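Local coordinates for Rab GDP-dissociation inhibitor (Saccharomyces cerevisiae, PDB 2BCG), which binds prenylated Rab GTPases, inhibits the release of GDP from SEC4 and extracts GDP-bound YPT7 from vacuolar membranes, at residues Lys125-Pro130 with Ser138-Gly143; Ala289-Ala294 with Phe435-His440; Leu235-Met238 with Glu243-Gln246; Ile311-Ile316 with Ile377-Ala382. One frame throughout, in Å; residues are numbered along the deposited sequence.

In the fold
Contact 3 (Leu235-Met238 with Glu243-Gln246) lies nearest the middle of the chain, its centre about 11 Å away, while contacts 1 and 2 sit on opposite sides of that middle, with centres about 46 Å apart. Contacts 1 and 4 both reach the mixed sheet: strand 125-128 is at its edge, strand 303-317 further in, and the centres of the two contacts are about 24 Å apart. Contact 2 belongs to the parallel sheet. Along the chain contact 1 closes first, then contact 3; contact 2 then opens, contact 4 forms within its span, and the C-terminal helix 424-438 completes contact 2. Lipid binding at contact 1 and partner binding at contact 3 are thus spatially separate.

Contact 1 of 4, residues Lys125-Pro130 with Ser138-Gly143; sequences KIYKVP and SSPLMG. With GER (geran-8-yl geran), chain C.
Tyr127 and Leu141 meet because each turns its CG anti to its own carbonyl carbon (chi1 -62° and -74°), which brings the start of the tyrosine side chain up to the leucine's branched end. Leu141 CD2 lies 3.7 Å from Tyr127 CB and also touches the near part of the ring, approaching it at a slant. Further out along the same ring, Pro140 CG packs 4.0 Å from Tyr127 CD1, so the loop lays two consecutive apolar residues against the tyrosine. Replacing Tyr127 by an alanine would probably leave Pro140 without its aromatic partner and Leu141 CD2 with much less to pack on. Next to this apolar patch, a water bridges backbone and side chain: it donates to Lys128 O at 2.7 Å and is hydrogen-bonded to Ser139 OG at 2.8 Å. The same Ser139 OG accepts a hydrogen bond from Leu141 N at 3.1 Å (161° at the hydrogen), an ST turn that fixes the loop just after helix 133-138. At the other end, Pro130 CG is 3.9 Å from Ser139 CB and 3.7 Å from GER C18 of the bound geranylgeranyl group. Phe194 of helix 189-199 also packs on Leu141 and Val129. The sheet edge and this interhelical loop therefore meet beside the hydrophobic prenyl pocket of Rab GDI, with Pro130 forming part of its wall.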
loop_
_atom_site.group_PDB
_atom_site.type_symbol
_atom_site.label_atom_id
_atom_site.label_comp_id
_atom_site.label_asym_id
_atom_site.label_seq_id
_atom_site.Cartn_x
_atom_site.Cartn_y
_atom_site.Cartn_z
ATOM N N LYS A 125 15.527 20.402 20.623
ATOM C CA LYS A 125 14.419 19.683 21.263
ATOM C C LYS A 125 13.297 19.491 20.254
ATOM O O LYS A 125 13.233 20.207 19.254
ATOM C CB LYS A 125 13.875 20.476 22.456
ATOM C CG LYS A 125 14.926 20.847 23.506
ATOM C CD LYS A 125 14.281 21.410 24.774
ATOM C CE LYS A 125 13.589 20.324 25.588
ATOM N NZ LYS A 125 14.552 19.353 26.192
ATOM N N ILE A 126 12.393 18.551 20.535
ATOM C CA ILE A 126 11.192 18.377 19.680
ATOM C C ILE A 126 9.916 18.747 20.437
ATOM O O ILE A 126 9.843 18.538 21.647
ATOM C CB ILE A 126 11.103 16.940 19.058
ATOM C CG1 ILE A 126 11.083 15.814 20.103
ATOM C CG2 ILE A 126 12.300 16.752 18.097
ATOM C CD1 ILE A 126 10.800 14.413 19.509
ATOM N N TYR A 127 8.943 19.272 19.700
ATOM C CA TYR A 127 7.657 19.776 20.245
ATOM C C TYR A 127 6.502 19.196 19.435
ATOM O O TYR A 127 6.530 19.267 18.204
ATOM C CB TYR A 127 7.617 21.315 20.129
ATOM C CG TYR A 127 8.703 22.000 20.914
ATOM C CD1 TYR A 127 8.463 22.404 22.236
ATOM C CD2 TYR A 127 9.970 22.205 20.371
ATOM C CE1 TYR A 127 9.455 22.993 22.991
ATOM C CE2 TYR A 127 10.979 22.795 21.128
ATOM C CZ TYR A 127 10.701 23.189 22.436
ATOM O OH TYR A 127 11.661 23.781 23.214
ATOM N N LYS A 128 5.479 18.654 20.102
ATOM C CA LYS A 128 4.349 18.144 19.345
ATOM C C LYS A 128 3.580 19.324 18.731
ATOM O O LYS A 128 3.191 20.284 19.440
ATOM C CB LYS A 128 3.421 17.233 20.162
ATOM C CG LYS A 128 2.302 16.585 19.289
ATOM C CD LYS A 128 1.186 15.926 20.107
ATOM C CE LYS A 128 0.234 15.135 19.188
ATOM N NZ LYS A 128 -0.704 16.038 18.424
ATOM N N VAL A 129 3.366 19.253 17.427
ATOM C CA VAL A 129 2.554 20.239 16.724
ATOM C C VAL A 129 1.098 20.045 17.153
ATOM O O VAL A 129 0.593 18.920 17.124
ATOM C CB VAL A 129 2.649 20.079 15.197
ATOM C CG1 VAL A 129 1.638 20.999 14.464
ATOM C CG2 VAL A 129 4.074 20.311 14.699
ATOM N N PRO A 130 0.417 21.121 17.582
ATOM C CA PRO A 130 -0.988 20.957 18.004
ATOM C C PRO A 130 -1.908 20.264 16.984
ATOM O O PRO A 130 -1.786 20.453 15.772
ATOM C CB PRO A 130 -1.455 22.408 18.280
ATOM C CG PRO A 130 -0.229 23.130 18.650
ATOM C CD PRO A 130 0.905 22.503 17.801
ATOM N N SER A 138 -1.923 25.344 24.730
ATOM C CA SER A 138 -0.774 24.902 25.546
ATOM C C SER A 138 0.606 25.147 24.937
ATOM O O SER A 138 1.602 25.261 25.664
ATOM C CB SER A 138 -0.852 23.390 25.795
ATOM O OG SER A 138 -1.945 23.058 26.636
ATOM N N SER A 139 0.693 25.141 23.609
ATOM C CA SER A 139 2.015 25.012 22.976
ATOM C C SER A 139 2.934 26.186 23.299
ATOM O O SER A 139 2.507 27.345 23.224
ATOM C CB SER A 139 1.869 24.906 21.465
ATOM O OG SER A 139 3.147 24.773 20.868
ATOM N N PRO A 140 4.198 25.892 23.675
ATOM C CA PRO A 140 5.187 26.950 23.871
ATOM C C PRO A 140 5.841 27.419 22.574
ATOM O O PRO A 140 6.740 28.273 22.618
ATOM C CB PRO A 140 6.222 26.287 24.775
ATOM C CG PRO A 140 6.184 24.844 24.372
ATOM C CD PRO A 140 4.744 24.560 24.006
ATOM N N LEU A 141 5.402 26.857 21.442
ATOM C CA LEU A 141 5.999 27.193 20.148
ATOM C C LEU A 141 5.832 28.676 19.772
ATOM O O LEU A 141 6.607 29.196 18.969
ATOM C CB LEU A 141 5.439 26.285 19.052
ATOM C CG LEU A 141 5.928 24.826 19.010
ATOM C CD1 LEU A 141 5.073 24.019 18.040
ATOM C CD2 LEU A 141 7.427 24.740 18.636
ATOM N N MET A 142 4.818 29.338 20.353
ATOM C CA MET A 142 4.496 30.750 20.069
ATOM C C MET A 142 4.096 31.443 21.363
ATOM O O MET A 142 3.509 30.806 22.238
ATOM C CB MET A 142 3.299 30.853 19.116
ATOM C CG MET A 142 3.516 30.294 17.729
ATOM S SD MET A 142 2.134 30.761 16.687
ATOM C CE MET A 142 2.543 29.767 15.239
ATOM N N GLY A 143 4.384 32.741 21.471
ATOM C CA GLY A 143 3.853 33.550 22.566
ATOM C C GLY A 143 2.420 33.984 22.310
ATOM O O GLY A 143 1.896 33.826 21.193
HETATM C C1 GER C . -13.300 22.483 12.021
HETATM C C2 GER C . -12.469 22.102 13.263
HETATM C C3 GER C . -11.721 23.033 13.998
HETATM C C4 GER C . -11.700 24.520 13.600
HETATM C C5 GER C . -10.907 22.582 15.235
HETATM C C6 GER C . -9.672 21.731 14.872
HETATM C C7 GER C . -8.513 22.499 14.684
HETATM C C8 GER C . -7.616 22.418 13.606
HETATM C C9 GER C . -7.895 21.429 12.469
HETATM C C10 GER C . -6.376 23.342 13.513
HETATM C C11 GER C . -5.035 22.801 14.058
HETATM C C12 GER C . -4.238 23.905 14.398
HETATM C C13 GER C . -2.862 24.168 14.300
HETATM C C14 GER C . -1.873 23.140 13.727
HETATM C C15 GER C . -2.353 25.541 14.781
HETATM C C16 GER C . -0.987 25.505 15.480
HETATM C C17 GER C . -0.986 26.269 16.651
HETATM C C18 GER C . 0.079 26.641 17.483
HETATM C C19 GER C . 1.537 26.242 17.221
HETATM C C20 GER C . -0.214 27.487 18.714
HETATM O O HOH W 1 4.116 22.184 21.165
#

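Contact 2 of 4, residues Ala289-Ala294 with Phe435-His440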
loop_
_atom_site.group_PDB
_atom_site.type_symbol
_atom_site.label_atom_id
_atom_site.label_comp_id
_atom_site.label_asym_id
_atom_site.label_seq_id
_atom_site.Cartn_x
_atom_site.Cartn_y
_atom_site.Cartn_z
ATOM N N ALA A 289 0.507 -3.393 -27.196
ATOM C CA ALA A 289 -0.523 -2.435 -26.780
ATOM C C ALA A 289 -0.171 -1.082 -27.406
ATOM O O ALA A 289 0.994 -0.833 -27.708
ATOM C CB ALA A 289 -0.566 -2.317 -25.277
ATOM N N PRO A 290 -1.171 -0.208 -27.597
ATOM C CA PRO A 290 -0.872 1.139 -28.136
ATOM C C PRO A 290 -0.115 2.090 -27.209
ATOM O O PRO A 290 0.462 3.091 -27.680
ATOM C CB PRO A 290 -2.257 1.730 -28.427
ATOM C CG PRO A 290 -3.249 0.821 -27.875
ATOM C CD PRO A 290 -2.614 -0.454 -27.452
ATOM N N LEU A 291 -0.070 1.782 -25.915
ATOM C CA LEU A 291 0.704 2.616 -25.007
ATOM C C LEU A 291 1.264 1.798 -23.846
ATOM O O LEU A 291 0.764 0.714 -23.534
ATOM C CB LEU A 291 -0.143 3.795 -24.479
ATOM C CG LEU A 291 -1.383 3.476 -23.655
ATOM C CD1 LEU A 291 -1.008 3.756 -22.215
ATOM C CD2 LEU A 291 -2.610 4.308 -24.023
ATOM N N VAL A 292 2.299 2.356 -23.226
ATOM C CA VAL A 292 2.887 1.777 -22.014
ATOM C C VAL A 292 2.922 2.858 -20.917
ATOM O O VAL A 292 3.123 4.056 -21.190
ATOM C CB VAL A 292 4.312 1.189 -22.296
ATOM C CG1 VAL A 292 5.325 2.273 -22.637
ATOM C CG2 VAL A 292 4.794 0.323 -21.101
ATOM N N ILE A 293 2.728 2.414 -19.677
ATOM C CA ILE A 293 2.920 3.234 -18.461
ATOM C C ILE A 293 4.028 2.519 -17.677
ATOM O O ILE A 293 3.970 1.309 -17.507
ATOM C CB ILE A 293 1.617 3.308 -17.638
ATOM C CG1 ILE A 293 0.490 3.962 -18.466
ATOM C CG2 ILE A 293 1.877 4.007 -16.289
ATOM C CD1 ILE A 293 -0.829 3.930 -17.816
ATOM N N ALA A 294 5.065 3.236 -17.261
ATOM C CA ALA A 294 6.190 2.553 -16.614
ATOM C C ALA A 294 6.942 3.448 -15.658
ATOM O O ALA A 294 6.854 4.677 -15.742
ATOM C CB ALA A 294 7.137 2.030 -17.654
ATOM N N PHE A 435 -4.443 11.997 -17.025
ATOM C CA PHE A 435 -4.829 13.065 -17.982
ATOM C C PHE A 435 -4.018 12.952 -19.277
ATOM O O PHE A 435 -4.578 13.038 -20.390
ATOM C CB PHE A 435 -4.656 14.447 -17.328
ATOM C CG PHE A 435 -4.997 15.594 -18.241
ATOM C CD1 PHE A 435 -3.996 16.438 -18.713
ATOM C CD2 PHE A 435 -6.307 15.813 -18.642
ATOM C CE1 PHE A 435 -4.319 17.520 -19.585
ATOM C CE2 PHE A 435 -6.642 16.877 -19.503
ATOM C CZ PHE A 435 -5.645 17.717 -19.978
ATOM N N ARG A 436 -2.710 12.744 -19.154
ATOM C CA ARG A 436 -1.828 12.525 -20.316
ATOM C C ARG A 436 -2.252 11.309 -21.152
ATOM O O ARG A 436 -2.302 11.366 -22.406
ATOM C CB ARG A 436 -0.356 12.398 -19.891
ATOM C CG ARG A 436 0.278 13.729 -19.475
ATOM C CD ARG A 436 1.343 13.580 -18.384
ATOM N NE ARG A 436 2.389 12.619 -18.687
ATOM C CZ ARG A 436 3.222 12.151 -17.745
ATOM N NH1 ARG A 436 3.086 12.583 -16.487
ATOM N NH2 ARG A 436 4.172 11.260 -18.045
ATOM N N VAL A 437 -2.591 10.220 -20.467
ATOM C CA VAL A 437 -2.988 8.976 -21.149
ATOM C C VAL A 437 -4.379 9.088 -21.804
ATOM O O VAL A 437 -4.564 8.669 -22.964
ATOM C CB VAL A 437 -2.907 7.779 -20.160
ATOM C CG1 VAL A 437 -3.574 6.518 -20.747
ATOM C CG2 VAL A 437 -1.478 7.486 -19.810
ATOM N N THR A 438 -5.360 9.632 -21.088
ATOM C CA THR A 438 -6.762 9.584 -21.546
ATOM C C THR A 438 -7.271 10.886 -22.189
ATOM O O THR A 438 -8.312 10.876 -22.885
ATOM C CB THR A 438 -7.737 9.260 -20.392
ATOM O OG1 THR A 438 -7.829 10.405 -19.527
ATOM C CG2 THR A 438 -7.344 7.977 -19.627
ATOM N N GLY A 439 -6.589 12.006 -21.927
ATOM C CA GLY A 439 -6.991 13.322 -22.467
ATOM C C GLY A 439 -8.048 14.073 -21.675
ATOM O O GLY A 439 -8.473 15.169 -22.060
ATOM N N HIS A 440 -8.485 13.488 -20.560
ATOM C CA HIS A 440 -9.477 14.112 -19.719
ATOM C C HIS A 440 -9.063 13.914 -18.266
ATOM O O HIS A 440 -8.434 12.893 -17.950
ATOM C CB HIS A 440 -10.850 13.492 -19.962
ATOM C CG HIS A 440 -10.860 11.987 -19.923
ATOM N ND1 HIS A 440 -10.826 11.268 -18.746
ATOM C CD2 HIS A 440 -10.912 11.067 -20.919
ATOM C CE1 HIS A 440 -10.857 9.976 -19.015
ATOM N NE2 HIS A 440 -10.914 9.826 -20.325
#
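Leu291 and Val437 are the closest backbone pair, their CA atoms 8.3 Å apart, where the last turn of helix 424-438 lies over the run into strand 292-294. This is a helix packed on the five-stranded parallel sheet of a Rossmann-like domain, and side-chain methyls alone bridge the gap. Val437 points at the sheet and splits its two branches between two strand residues. Its CG1 meets both ends of Leu291, CD1 at 4.0 Å and CD2 at 4.1 Å. Leu291 manages this with CG placed between its backbone N and carbonyl carbon (chi1 62°), so that both methyls turn to the helix. The other branch, Val437 CG2, reaches Ile293 CD1 at 4.1 Å. Both pairs cross nearly at right angles. Ile293 also touches Leu26 and Leu30 of helix 21-32, so it sits between two helices, and Tyr412 of strand 411-413 packs on both Leu291 and Val437. Arg436 adds polar ties, with NH2 bonded to Leu413 O and NH1 in a salt bridge to Asp432. Beyond Val437 the helix stops at Gly439, which has positive phi and whose N donates to Phe435 O at 2.7 Å.

Contact 3 of 4, residues Leu235-Met238 with Glu243-Gln246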
loop_
_atom_site.group_PDB
_atom_site.type_symbol
_atom_site.label_atom_id
_atom_site.label_comp_id
_atom_site.label_asym_id
_atom_site.label_seq_id
_atom_site.Cartn_x
_atom_site.Cartn_y
_atom_site.Cartn_z
ATOM N N LEU A 235 -2.432 9.142 8.259
ATOM C CA LEU A 235 -2.710 7.708 8.408
ATOM C C LEU A 235 -1.517 6.855 7.894
ATOM O O LEU A 235 -0.706 7.343 7.137
ATOM C CB LEU A 235 -3.961 7.341 7.602
ATOM C CG LEU A 235 -5.257 8.140 7.828
ATOM C CD1 LEU A 235 -6.357 7.687 6.867
ATOM C CD2 LEU A 235 -5.693 8.005 9.301
ATOM N N TYR A 236 -1.465 5.596 8.314
ATOM C CA TYR A 236 -0.410 4.674 7.876
ATOM C C TYR A 236 -1.034 3.269 7.748
ATOM O O TYR A 236 -1.807 2.871 8.605
ATOM C CB TYR A 236 0.759 4.664 8.871
ATOM C CG TYR A 236 1.928 3.808 8.411
ATOM C CD1 TYR A 236 2.881 4.311 7.526
ATOM C CD2 TYR A 236 2.049 2.469 8.834
ATOM C CE1 TYR A 236 3.918 3.509 7.056
ATOM C CE2 TYR A 236 3.093 1.676 8.376
ATOM C CZ TYR A 236 4.009 2.190 7.486
ATOM O OH TYR A 236 5.027 1.360 7.073
ATOM N N PRO A 237 -0.720 2.540 6.673
ATOM C CA PRO A 237 -1.306 1.197 6.501
ATOM C C PRO A 237 -0.715 0.121 7.409
ATOM O O PRO A 237 0.516 -0.003 7.546
ATOM C CB PRO A 237 -0.968 0.833 5.049
ATOM C CG PRO A 237 0.275 1.608 4.753
ATOM C CD PRO A 237 0.183 2.895 5.561
ATOM N N MET A 238 -1.596 -0.710 7.961
ATOM C CA MET A 238 -1.170 -1.920 8.652
ATOM C C MET A 238 -0.419 -2.812 7.653
ATOM O O MET A 238 -0.855 -2.999 6.482
ATOM C CB MET A 238 -2.400 -2.674 9.193
ATOM C CG MET A 238 -3.205 -1.923 10.232
ATOM S SD MET A 238 -2.230 -1.506 11.692
ATOM C CE MET A 238 -1.944 -3.173 12.318
ATOM N N GLU A 243 1.445 -2.797 1.179
ATOM C CA GLU A 243 0.058 -3.226 1.009
ATOM C C GLU A 243 -0.688 -2.402 -0.051
ATOM O O GLU A 243 -1.654 -2.888 -0.657
ATOM C CB GLU A 243 -0.692 -3.136 2.323
ATOM C CG GLU A 243 -0.048 -3.938 3.453
ATOM C CD GLU A 243 0.134 -5.434 3.096
ATOM O OE1 GLU A 243 1.276 -5.853 2.737
ATOM O OE2 GLU A 243 -0.864 -6.184 3.176
ATOM N N LEU A 244 -0.302 -1.133 -0.214
ATOM C CA LEU A 244 -1.009 -0.236 -1.139
ATOM C C LEU A 244 -0.893 -0.721 -2.602
ATOM O O LEU A 244 -1.928 -0.922 -3.254
ATOM C CB LEU A 244 -0.529 1.223 -0.954
ATOM C CG LEU A 244 -0.919 1.813 0.409
ATOM C CD1 LEU A 244 -0.047 3.069 0.674
ATOM C CD2 LEU A 244 -2.426 2.151 0.478
ATOM N N PRO A 245 0.334 -0.894 -3.147
ATOM C CA PRO A 245 0.381 -1.377 -4.549
ATOM C C PRO A 245 -0.297 -2.731 -4.690
ATOM O O PRO A 245 -0.964 -2.979 -5.689
ATOM C CB PRO A 245 1.891 -1.457 -4.873
ATOM C CG PRO A 245 2.576 -1.469 -3.506
ATOM C CD PRO A 245 1.694 -0.655 -2.597
ATOM N N GLN A 246 -0.151 -3.594 -3.701
ATOM C CA GLN A 246 -0.774 -4.928 -3.773
ATOM C C GLN A 246 -2.299 -4.789 -3.861
ATOM O O GLN A 246 -2.963 -5.534 -4.586
ATOM C CB GLN A 246 -0.374 -5.788 -2.575
ATOM C CG GLN A 246 1.098 -6.223 -2.681
ATOM C CD GLN A 246 1.506 -7.103 -1.523
ATOM O OE1 GLN A 246 1.025 -8.217 -1.367
ATOM N NE2 GLN A 246 2.378 -6.588 -0.687
#
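Glu243 is held at its carboxylate from outside the contact, OE1 forming a salt bridge with a basic side chain of the neighbouring chain of another protein, while its CG touches Met238 O at 3.3 Å. The two segments join strand 234-237, the middle strand of a small antiparallel sheet, to the start of helix 243-254. They fall almost wholly within the experimentally established YPT1-interaction region, residues 236-261. No hydrogen bond runs between the segments; the carbonyl of Met238 meets the aliphatic part of the glutamate instead. Glu243 sets CG anti to its carbonyl carbon (chi1 -57°) and then bends at the next bond (chi2 -56°), which turns the carboxylate away from Met238 O toward its partner and leaves CG nearest the carbonyl. Its place in the first turn of the helix would probably stabilise the negative charge further. One turn later, Gln246 OE1 accepts a hydrogen bond from the backbone of that neighbouring chain and so joins Glu243 in the interface, while NE2, bonded to Gly242 O, ties the amide to its own chain. The apolar half of the contact is turned inward. Phe112 of strand 112-114 touches both Pro237 and Leu244, and Tyr236 bonds through OH to Asp85. Pro237 has its CD 3.5 Å above the Tyr236 ring plane, toward the rim, while its CG lies 4.3 Å from Leu244 CD1.

Contact 4 of 4, residues Ile311-Ile316 with Ile377-Ala382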
loop_
_atom_site.group_PDB
_atom_site.type_symbol
_atom_site.label_atom_id
_atom_site.label_comp_id
_atom_site.label_asym_id
_atom_site.label_seq_id
_atom_site.Cartn_x
_atom_site.Cartn_y
_atom_site.Cartn_z
ATOM N N ILE A 311 18.973 10.716 0.868
ATOM C CA ILE A 311 19.520 9.657 1.726
ATOM C C ILE A 311 18.379 9.166 2.610
ATOM O O ILE A 311 17.593 10.005 3.141
ATOM C CB ILE A 311 20.742 10.103 2.564
ATOM C CG1 ILE A 311 21.274 8.950 3.417
ATOM C CG2 ILE A 311 20.435 11.353 3.373
ATOM C CD1 ILE A 311 22.675 9.177 3.983
ATOM N N ARG A 312 18.272 7.839 2.731
ATOM C CA ARG A 312 17.254 7.227 3.581
ATOM C C ARG A 312 17.940 6.220 4.493
ATOM O O ARG A 312 18.628 5.279 4.022
ATOM C CB ARG A 312 16.155 6.559 2.747
ATOM C CG ARG A 312 15.390 7.588 1.881
ATOM C CD ARG A 312 14.397 6.975 0.948
ATOM N NE ARG A 312 13.556 7.986 0.285
ATOM C CZ ARG A 312 13.429 8.146 -1.042
ATOM N NH1 ARG A 312 14.064 7.361 -1.890
ATOM N NH2 ARG A 312 12.594 9.070 -1.516
ATOM N N ALA A 313 17.817 6.484 5.793
ATOM C CA ALA A 313 18.496 5.663 6.794
ATOM C C ALA A 313 17.394 4.972 7.570
ATOM O O ALA A 313 16.672 5.611 8.312
ATOM C CB ALA A 313 19.325 6.522 7.752
ATOM N N ILE A 314 17.309 3.663 7.412
ATOM C CA ILE A 314 16.330 2.854 8.100
ATOM C C ILE A 314 16.968 2.356 9.392
ATOM O O ILE A 314 17.962 1.611 9.371
ATOM C CB ILE A 314 15.886 1.663 7.210
ATOM C CG1 ILE A 314 15.285 2.152 5.878
ATOM C CG2 ILE A 314 14.965 0.699 7.983
ATOM C CD1 ILE A 314 15.190 1.022 4.851
ATOM N N CYS A 315 16.437 2.834 10.520
ATOM C CA CYS A 315 17.002 2.492 11.821
ATOM C C CYS A 315 16.067 1.591 12.583
ATOM O O CYS A 315 14.850 1.829 12.575
ATOM C CB CYS A 315 17.202 3.749 12.649
ATOM S SG CYS A 315 18.320 4.923 11.815
ATOM N N ILE A 316 16.634 0.566 13.220
ATOM C CA ILE A 316 15.853 -0.319 14.086
ATOM C C ILE A 316 16.206 0.018 15.516
ATOM O O ILE A 316 17.378 0.074 15.878
ATOM C CB ILE A 316 16.143 -1.805 13.842
ATOM C CG1 ILE A 316 15.787 -2.224 12.409
ATOM C CG2 ILE A 316 15.388 -2.654 14.891
ATOM C CD1 ILE A 316 16.236 -3.689 12.065
ATOM N N ILE A 377 26.835 12.149 7.721
ATOM C CA ILE A 377 26.986 13.181 8.758
ATOM C C ILE A 377 25.792 14.166 8.811
ATOM O O ILE A 377 25.438 14.690 9.879
ATOM C CB ILE A 377 28.334 13.953 8.599
ATOM C CG1 ILE A 377 29.538 13.002 8.767
ATOM C CG2 ILE A 377 28.403 15.184 9.519
ATOM C CD1 ILE A 377 29.283 11.663 9.501
ATOM N N GLU A 378 25.160 14.402 7.659
ATOM C CA GLU A 378 24.018 15.315 7.587
ATOM C C GLU A 378 22.909 14.825 8.480
ATOM O O GLU A 378 22.127 15.636 9.003
ATOM C CB GLU A 378 23.485 15.415 6.166
ATOM C CG GLU A 378 24.417 16.201 5.268
ATOM C CD GLU A 378 23.925 16.249 3.837
ATOM O OE1 GLU A 378 24.696 15.818 2.956
ATOM O OE2 GLU A 378 22.777 16.705 3.610
ATOM N N LEU A 379 22.819 13.502 8.634
ATOM C CA LEU A 379 21.730 12.923 9.444
ATOM C C LEU A 379 22.009 12.888 10.939
ATOM O O LEU A 379 21.100 12.534 11.712
ATOM C CB LEU A 379 21.411 11.505 8.979
ATOM C CG LEU A 379 20.988 11.425 7.504
ATOM C CD1 LEU A 379 20.458 10.040 7.192
ATOM C CD2 LEU A 379 19.948 12.508 7.194
ATOM N N GLU A 380 23.243 13.202 11.349
ATOM C CA GLU A 380 23.597 13.101 12.776
ATOM C C GLU A 380 22.565 13.760 13.748
ATOM O O GLU A 380 22.211 13.137 14.753
ATOM C CB GLU A 380 25.044 13.551 13.040
ATOM C CG GLU A 380 25.587 13.225 14.462
ATOM C CD GLU A 380 25.572 11.727 14.858
ATOM O OE1 GLU A 380 25.414 10.810 14.010
ATOM O OE2 GLU A 380 25.748 11.463 16.073
ATOM N N PRO A 381 22.098 15.009 13.479
ATOM C CA PRO A 381 21.115 15.628 14.405
ATOM C C PRO A 381 19.836 14.799 14.538
ATOM O O PRO A 381 19.198 14.804 15.595
ATOM C CB PRO A 381 20.817 16.985 13.764
ATOM C CG PRO A 381 21.975 17.263 12.874
ATOM C CD PRO A 381 22.492 15.950 12.398
ATOM N N ALA A 382 19.467 14.102 13.475
ATOM C CA ALA A 382 18.310 13.193 13.533
ATOM C C ALA A 382 18.644 11.879 14.243
ATOM O O ALA A 382 17.877 11.421 15.069
ATOM C CB ALA A 382 17.800 12.928 12.150
#
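Leu379, Ile311 and Ala313 make this contact, with the leucine pushing its branched end onto two residues of the strand. Leu379 CD1 is the central methyl: it lies 3.7 Å from Ala313 CB and 4.0 Å from Ile311 CD1. Ile311 and Leu379 reach toward each other tip to tip, and a second meeting, Ile311 CG2 to Leu379 CD2 at 4.0 Å, doubles the join. Ile311 has its CG1 opposite the backbone N (chi1 -179°), which sends the longer branch out to CD1, while the shorter branch, CG2, touches both CD1 and CD2. A serine in place of Ile311 would probably leave Leu379 CD2 without its methyl partner and open a gap beside CD1. The short Ala313 side chain gives Leu379 CD1 room to come close to the strand. Neighbours extend the apolar layer: Met394 packs on Ile311 and Ala313, and Ile366 on Leu379. Just before Leu379, Glu378 forms a salt bridge with Arg341, and Glu380 N bonds to Ile377 O at 3.0 Å across the bend between two short helices. Here the break between those helices is pinned by Leu379 to one face of the mixed sheet, over strand 303-317, which lies between strands 362-369 and 391-402.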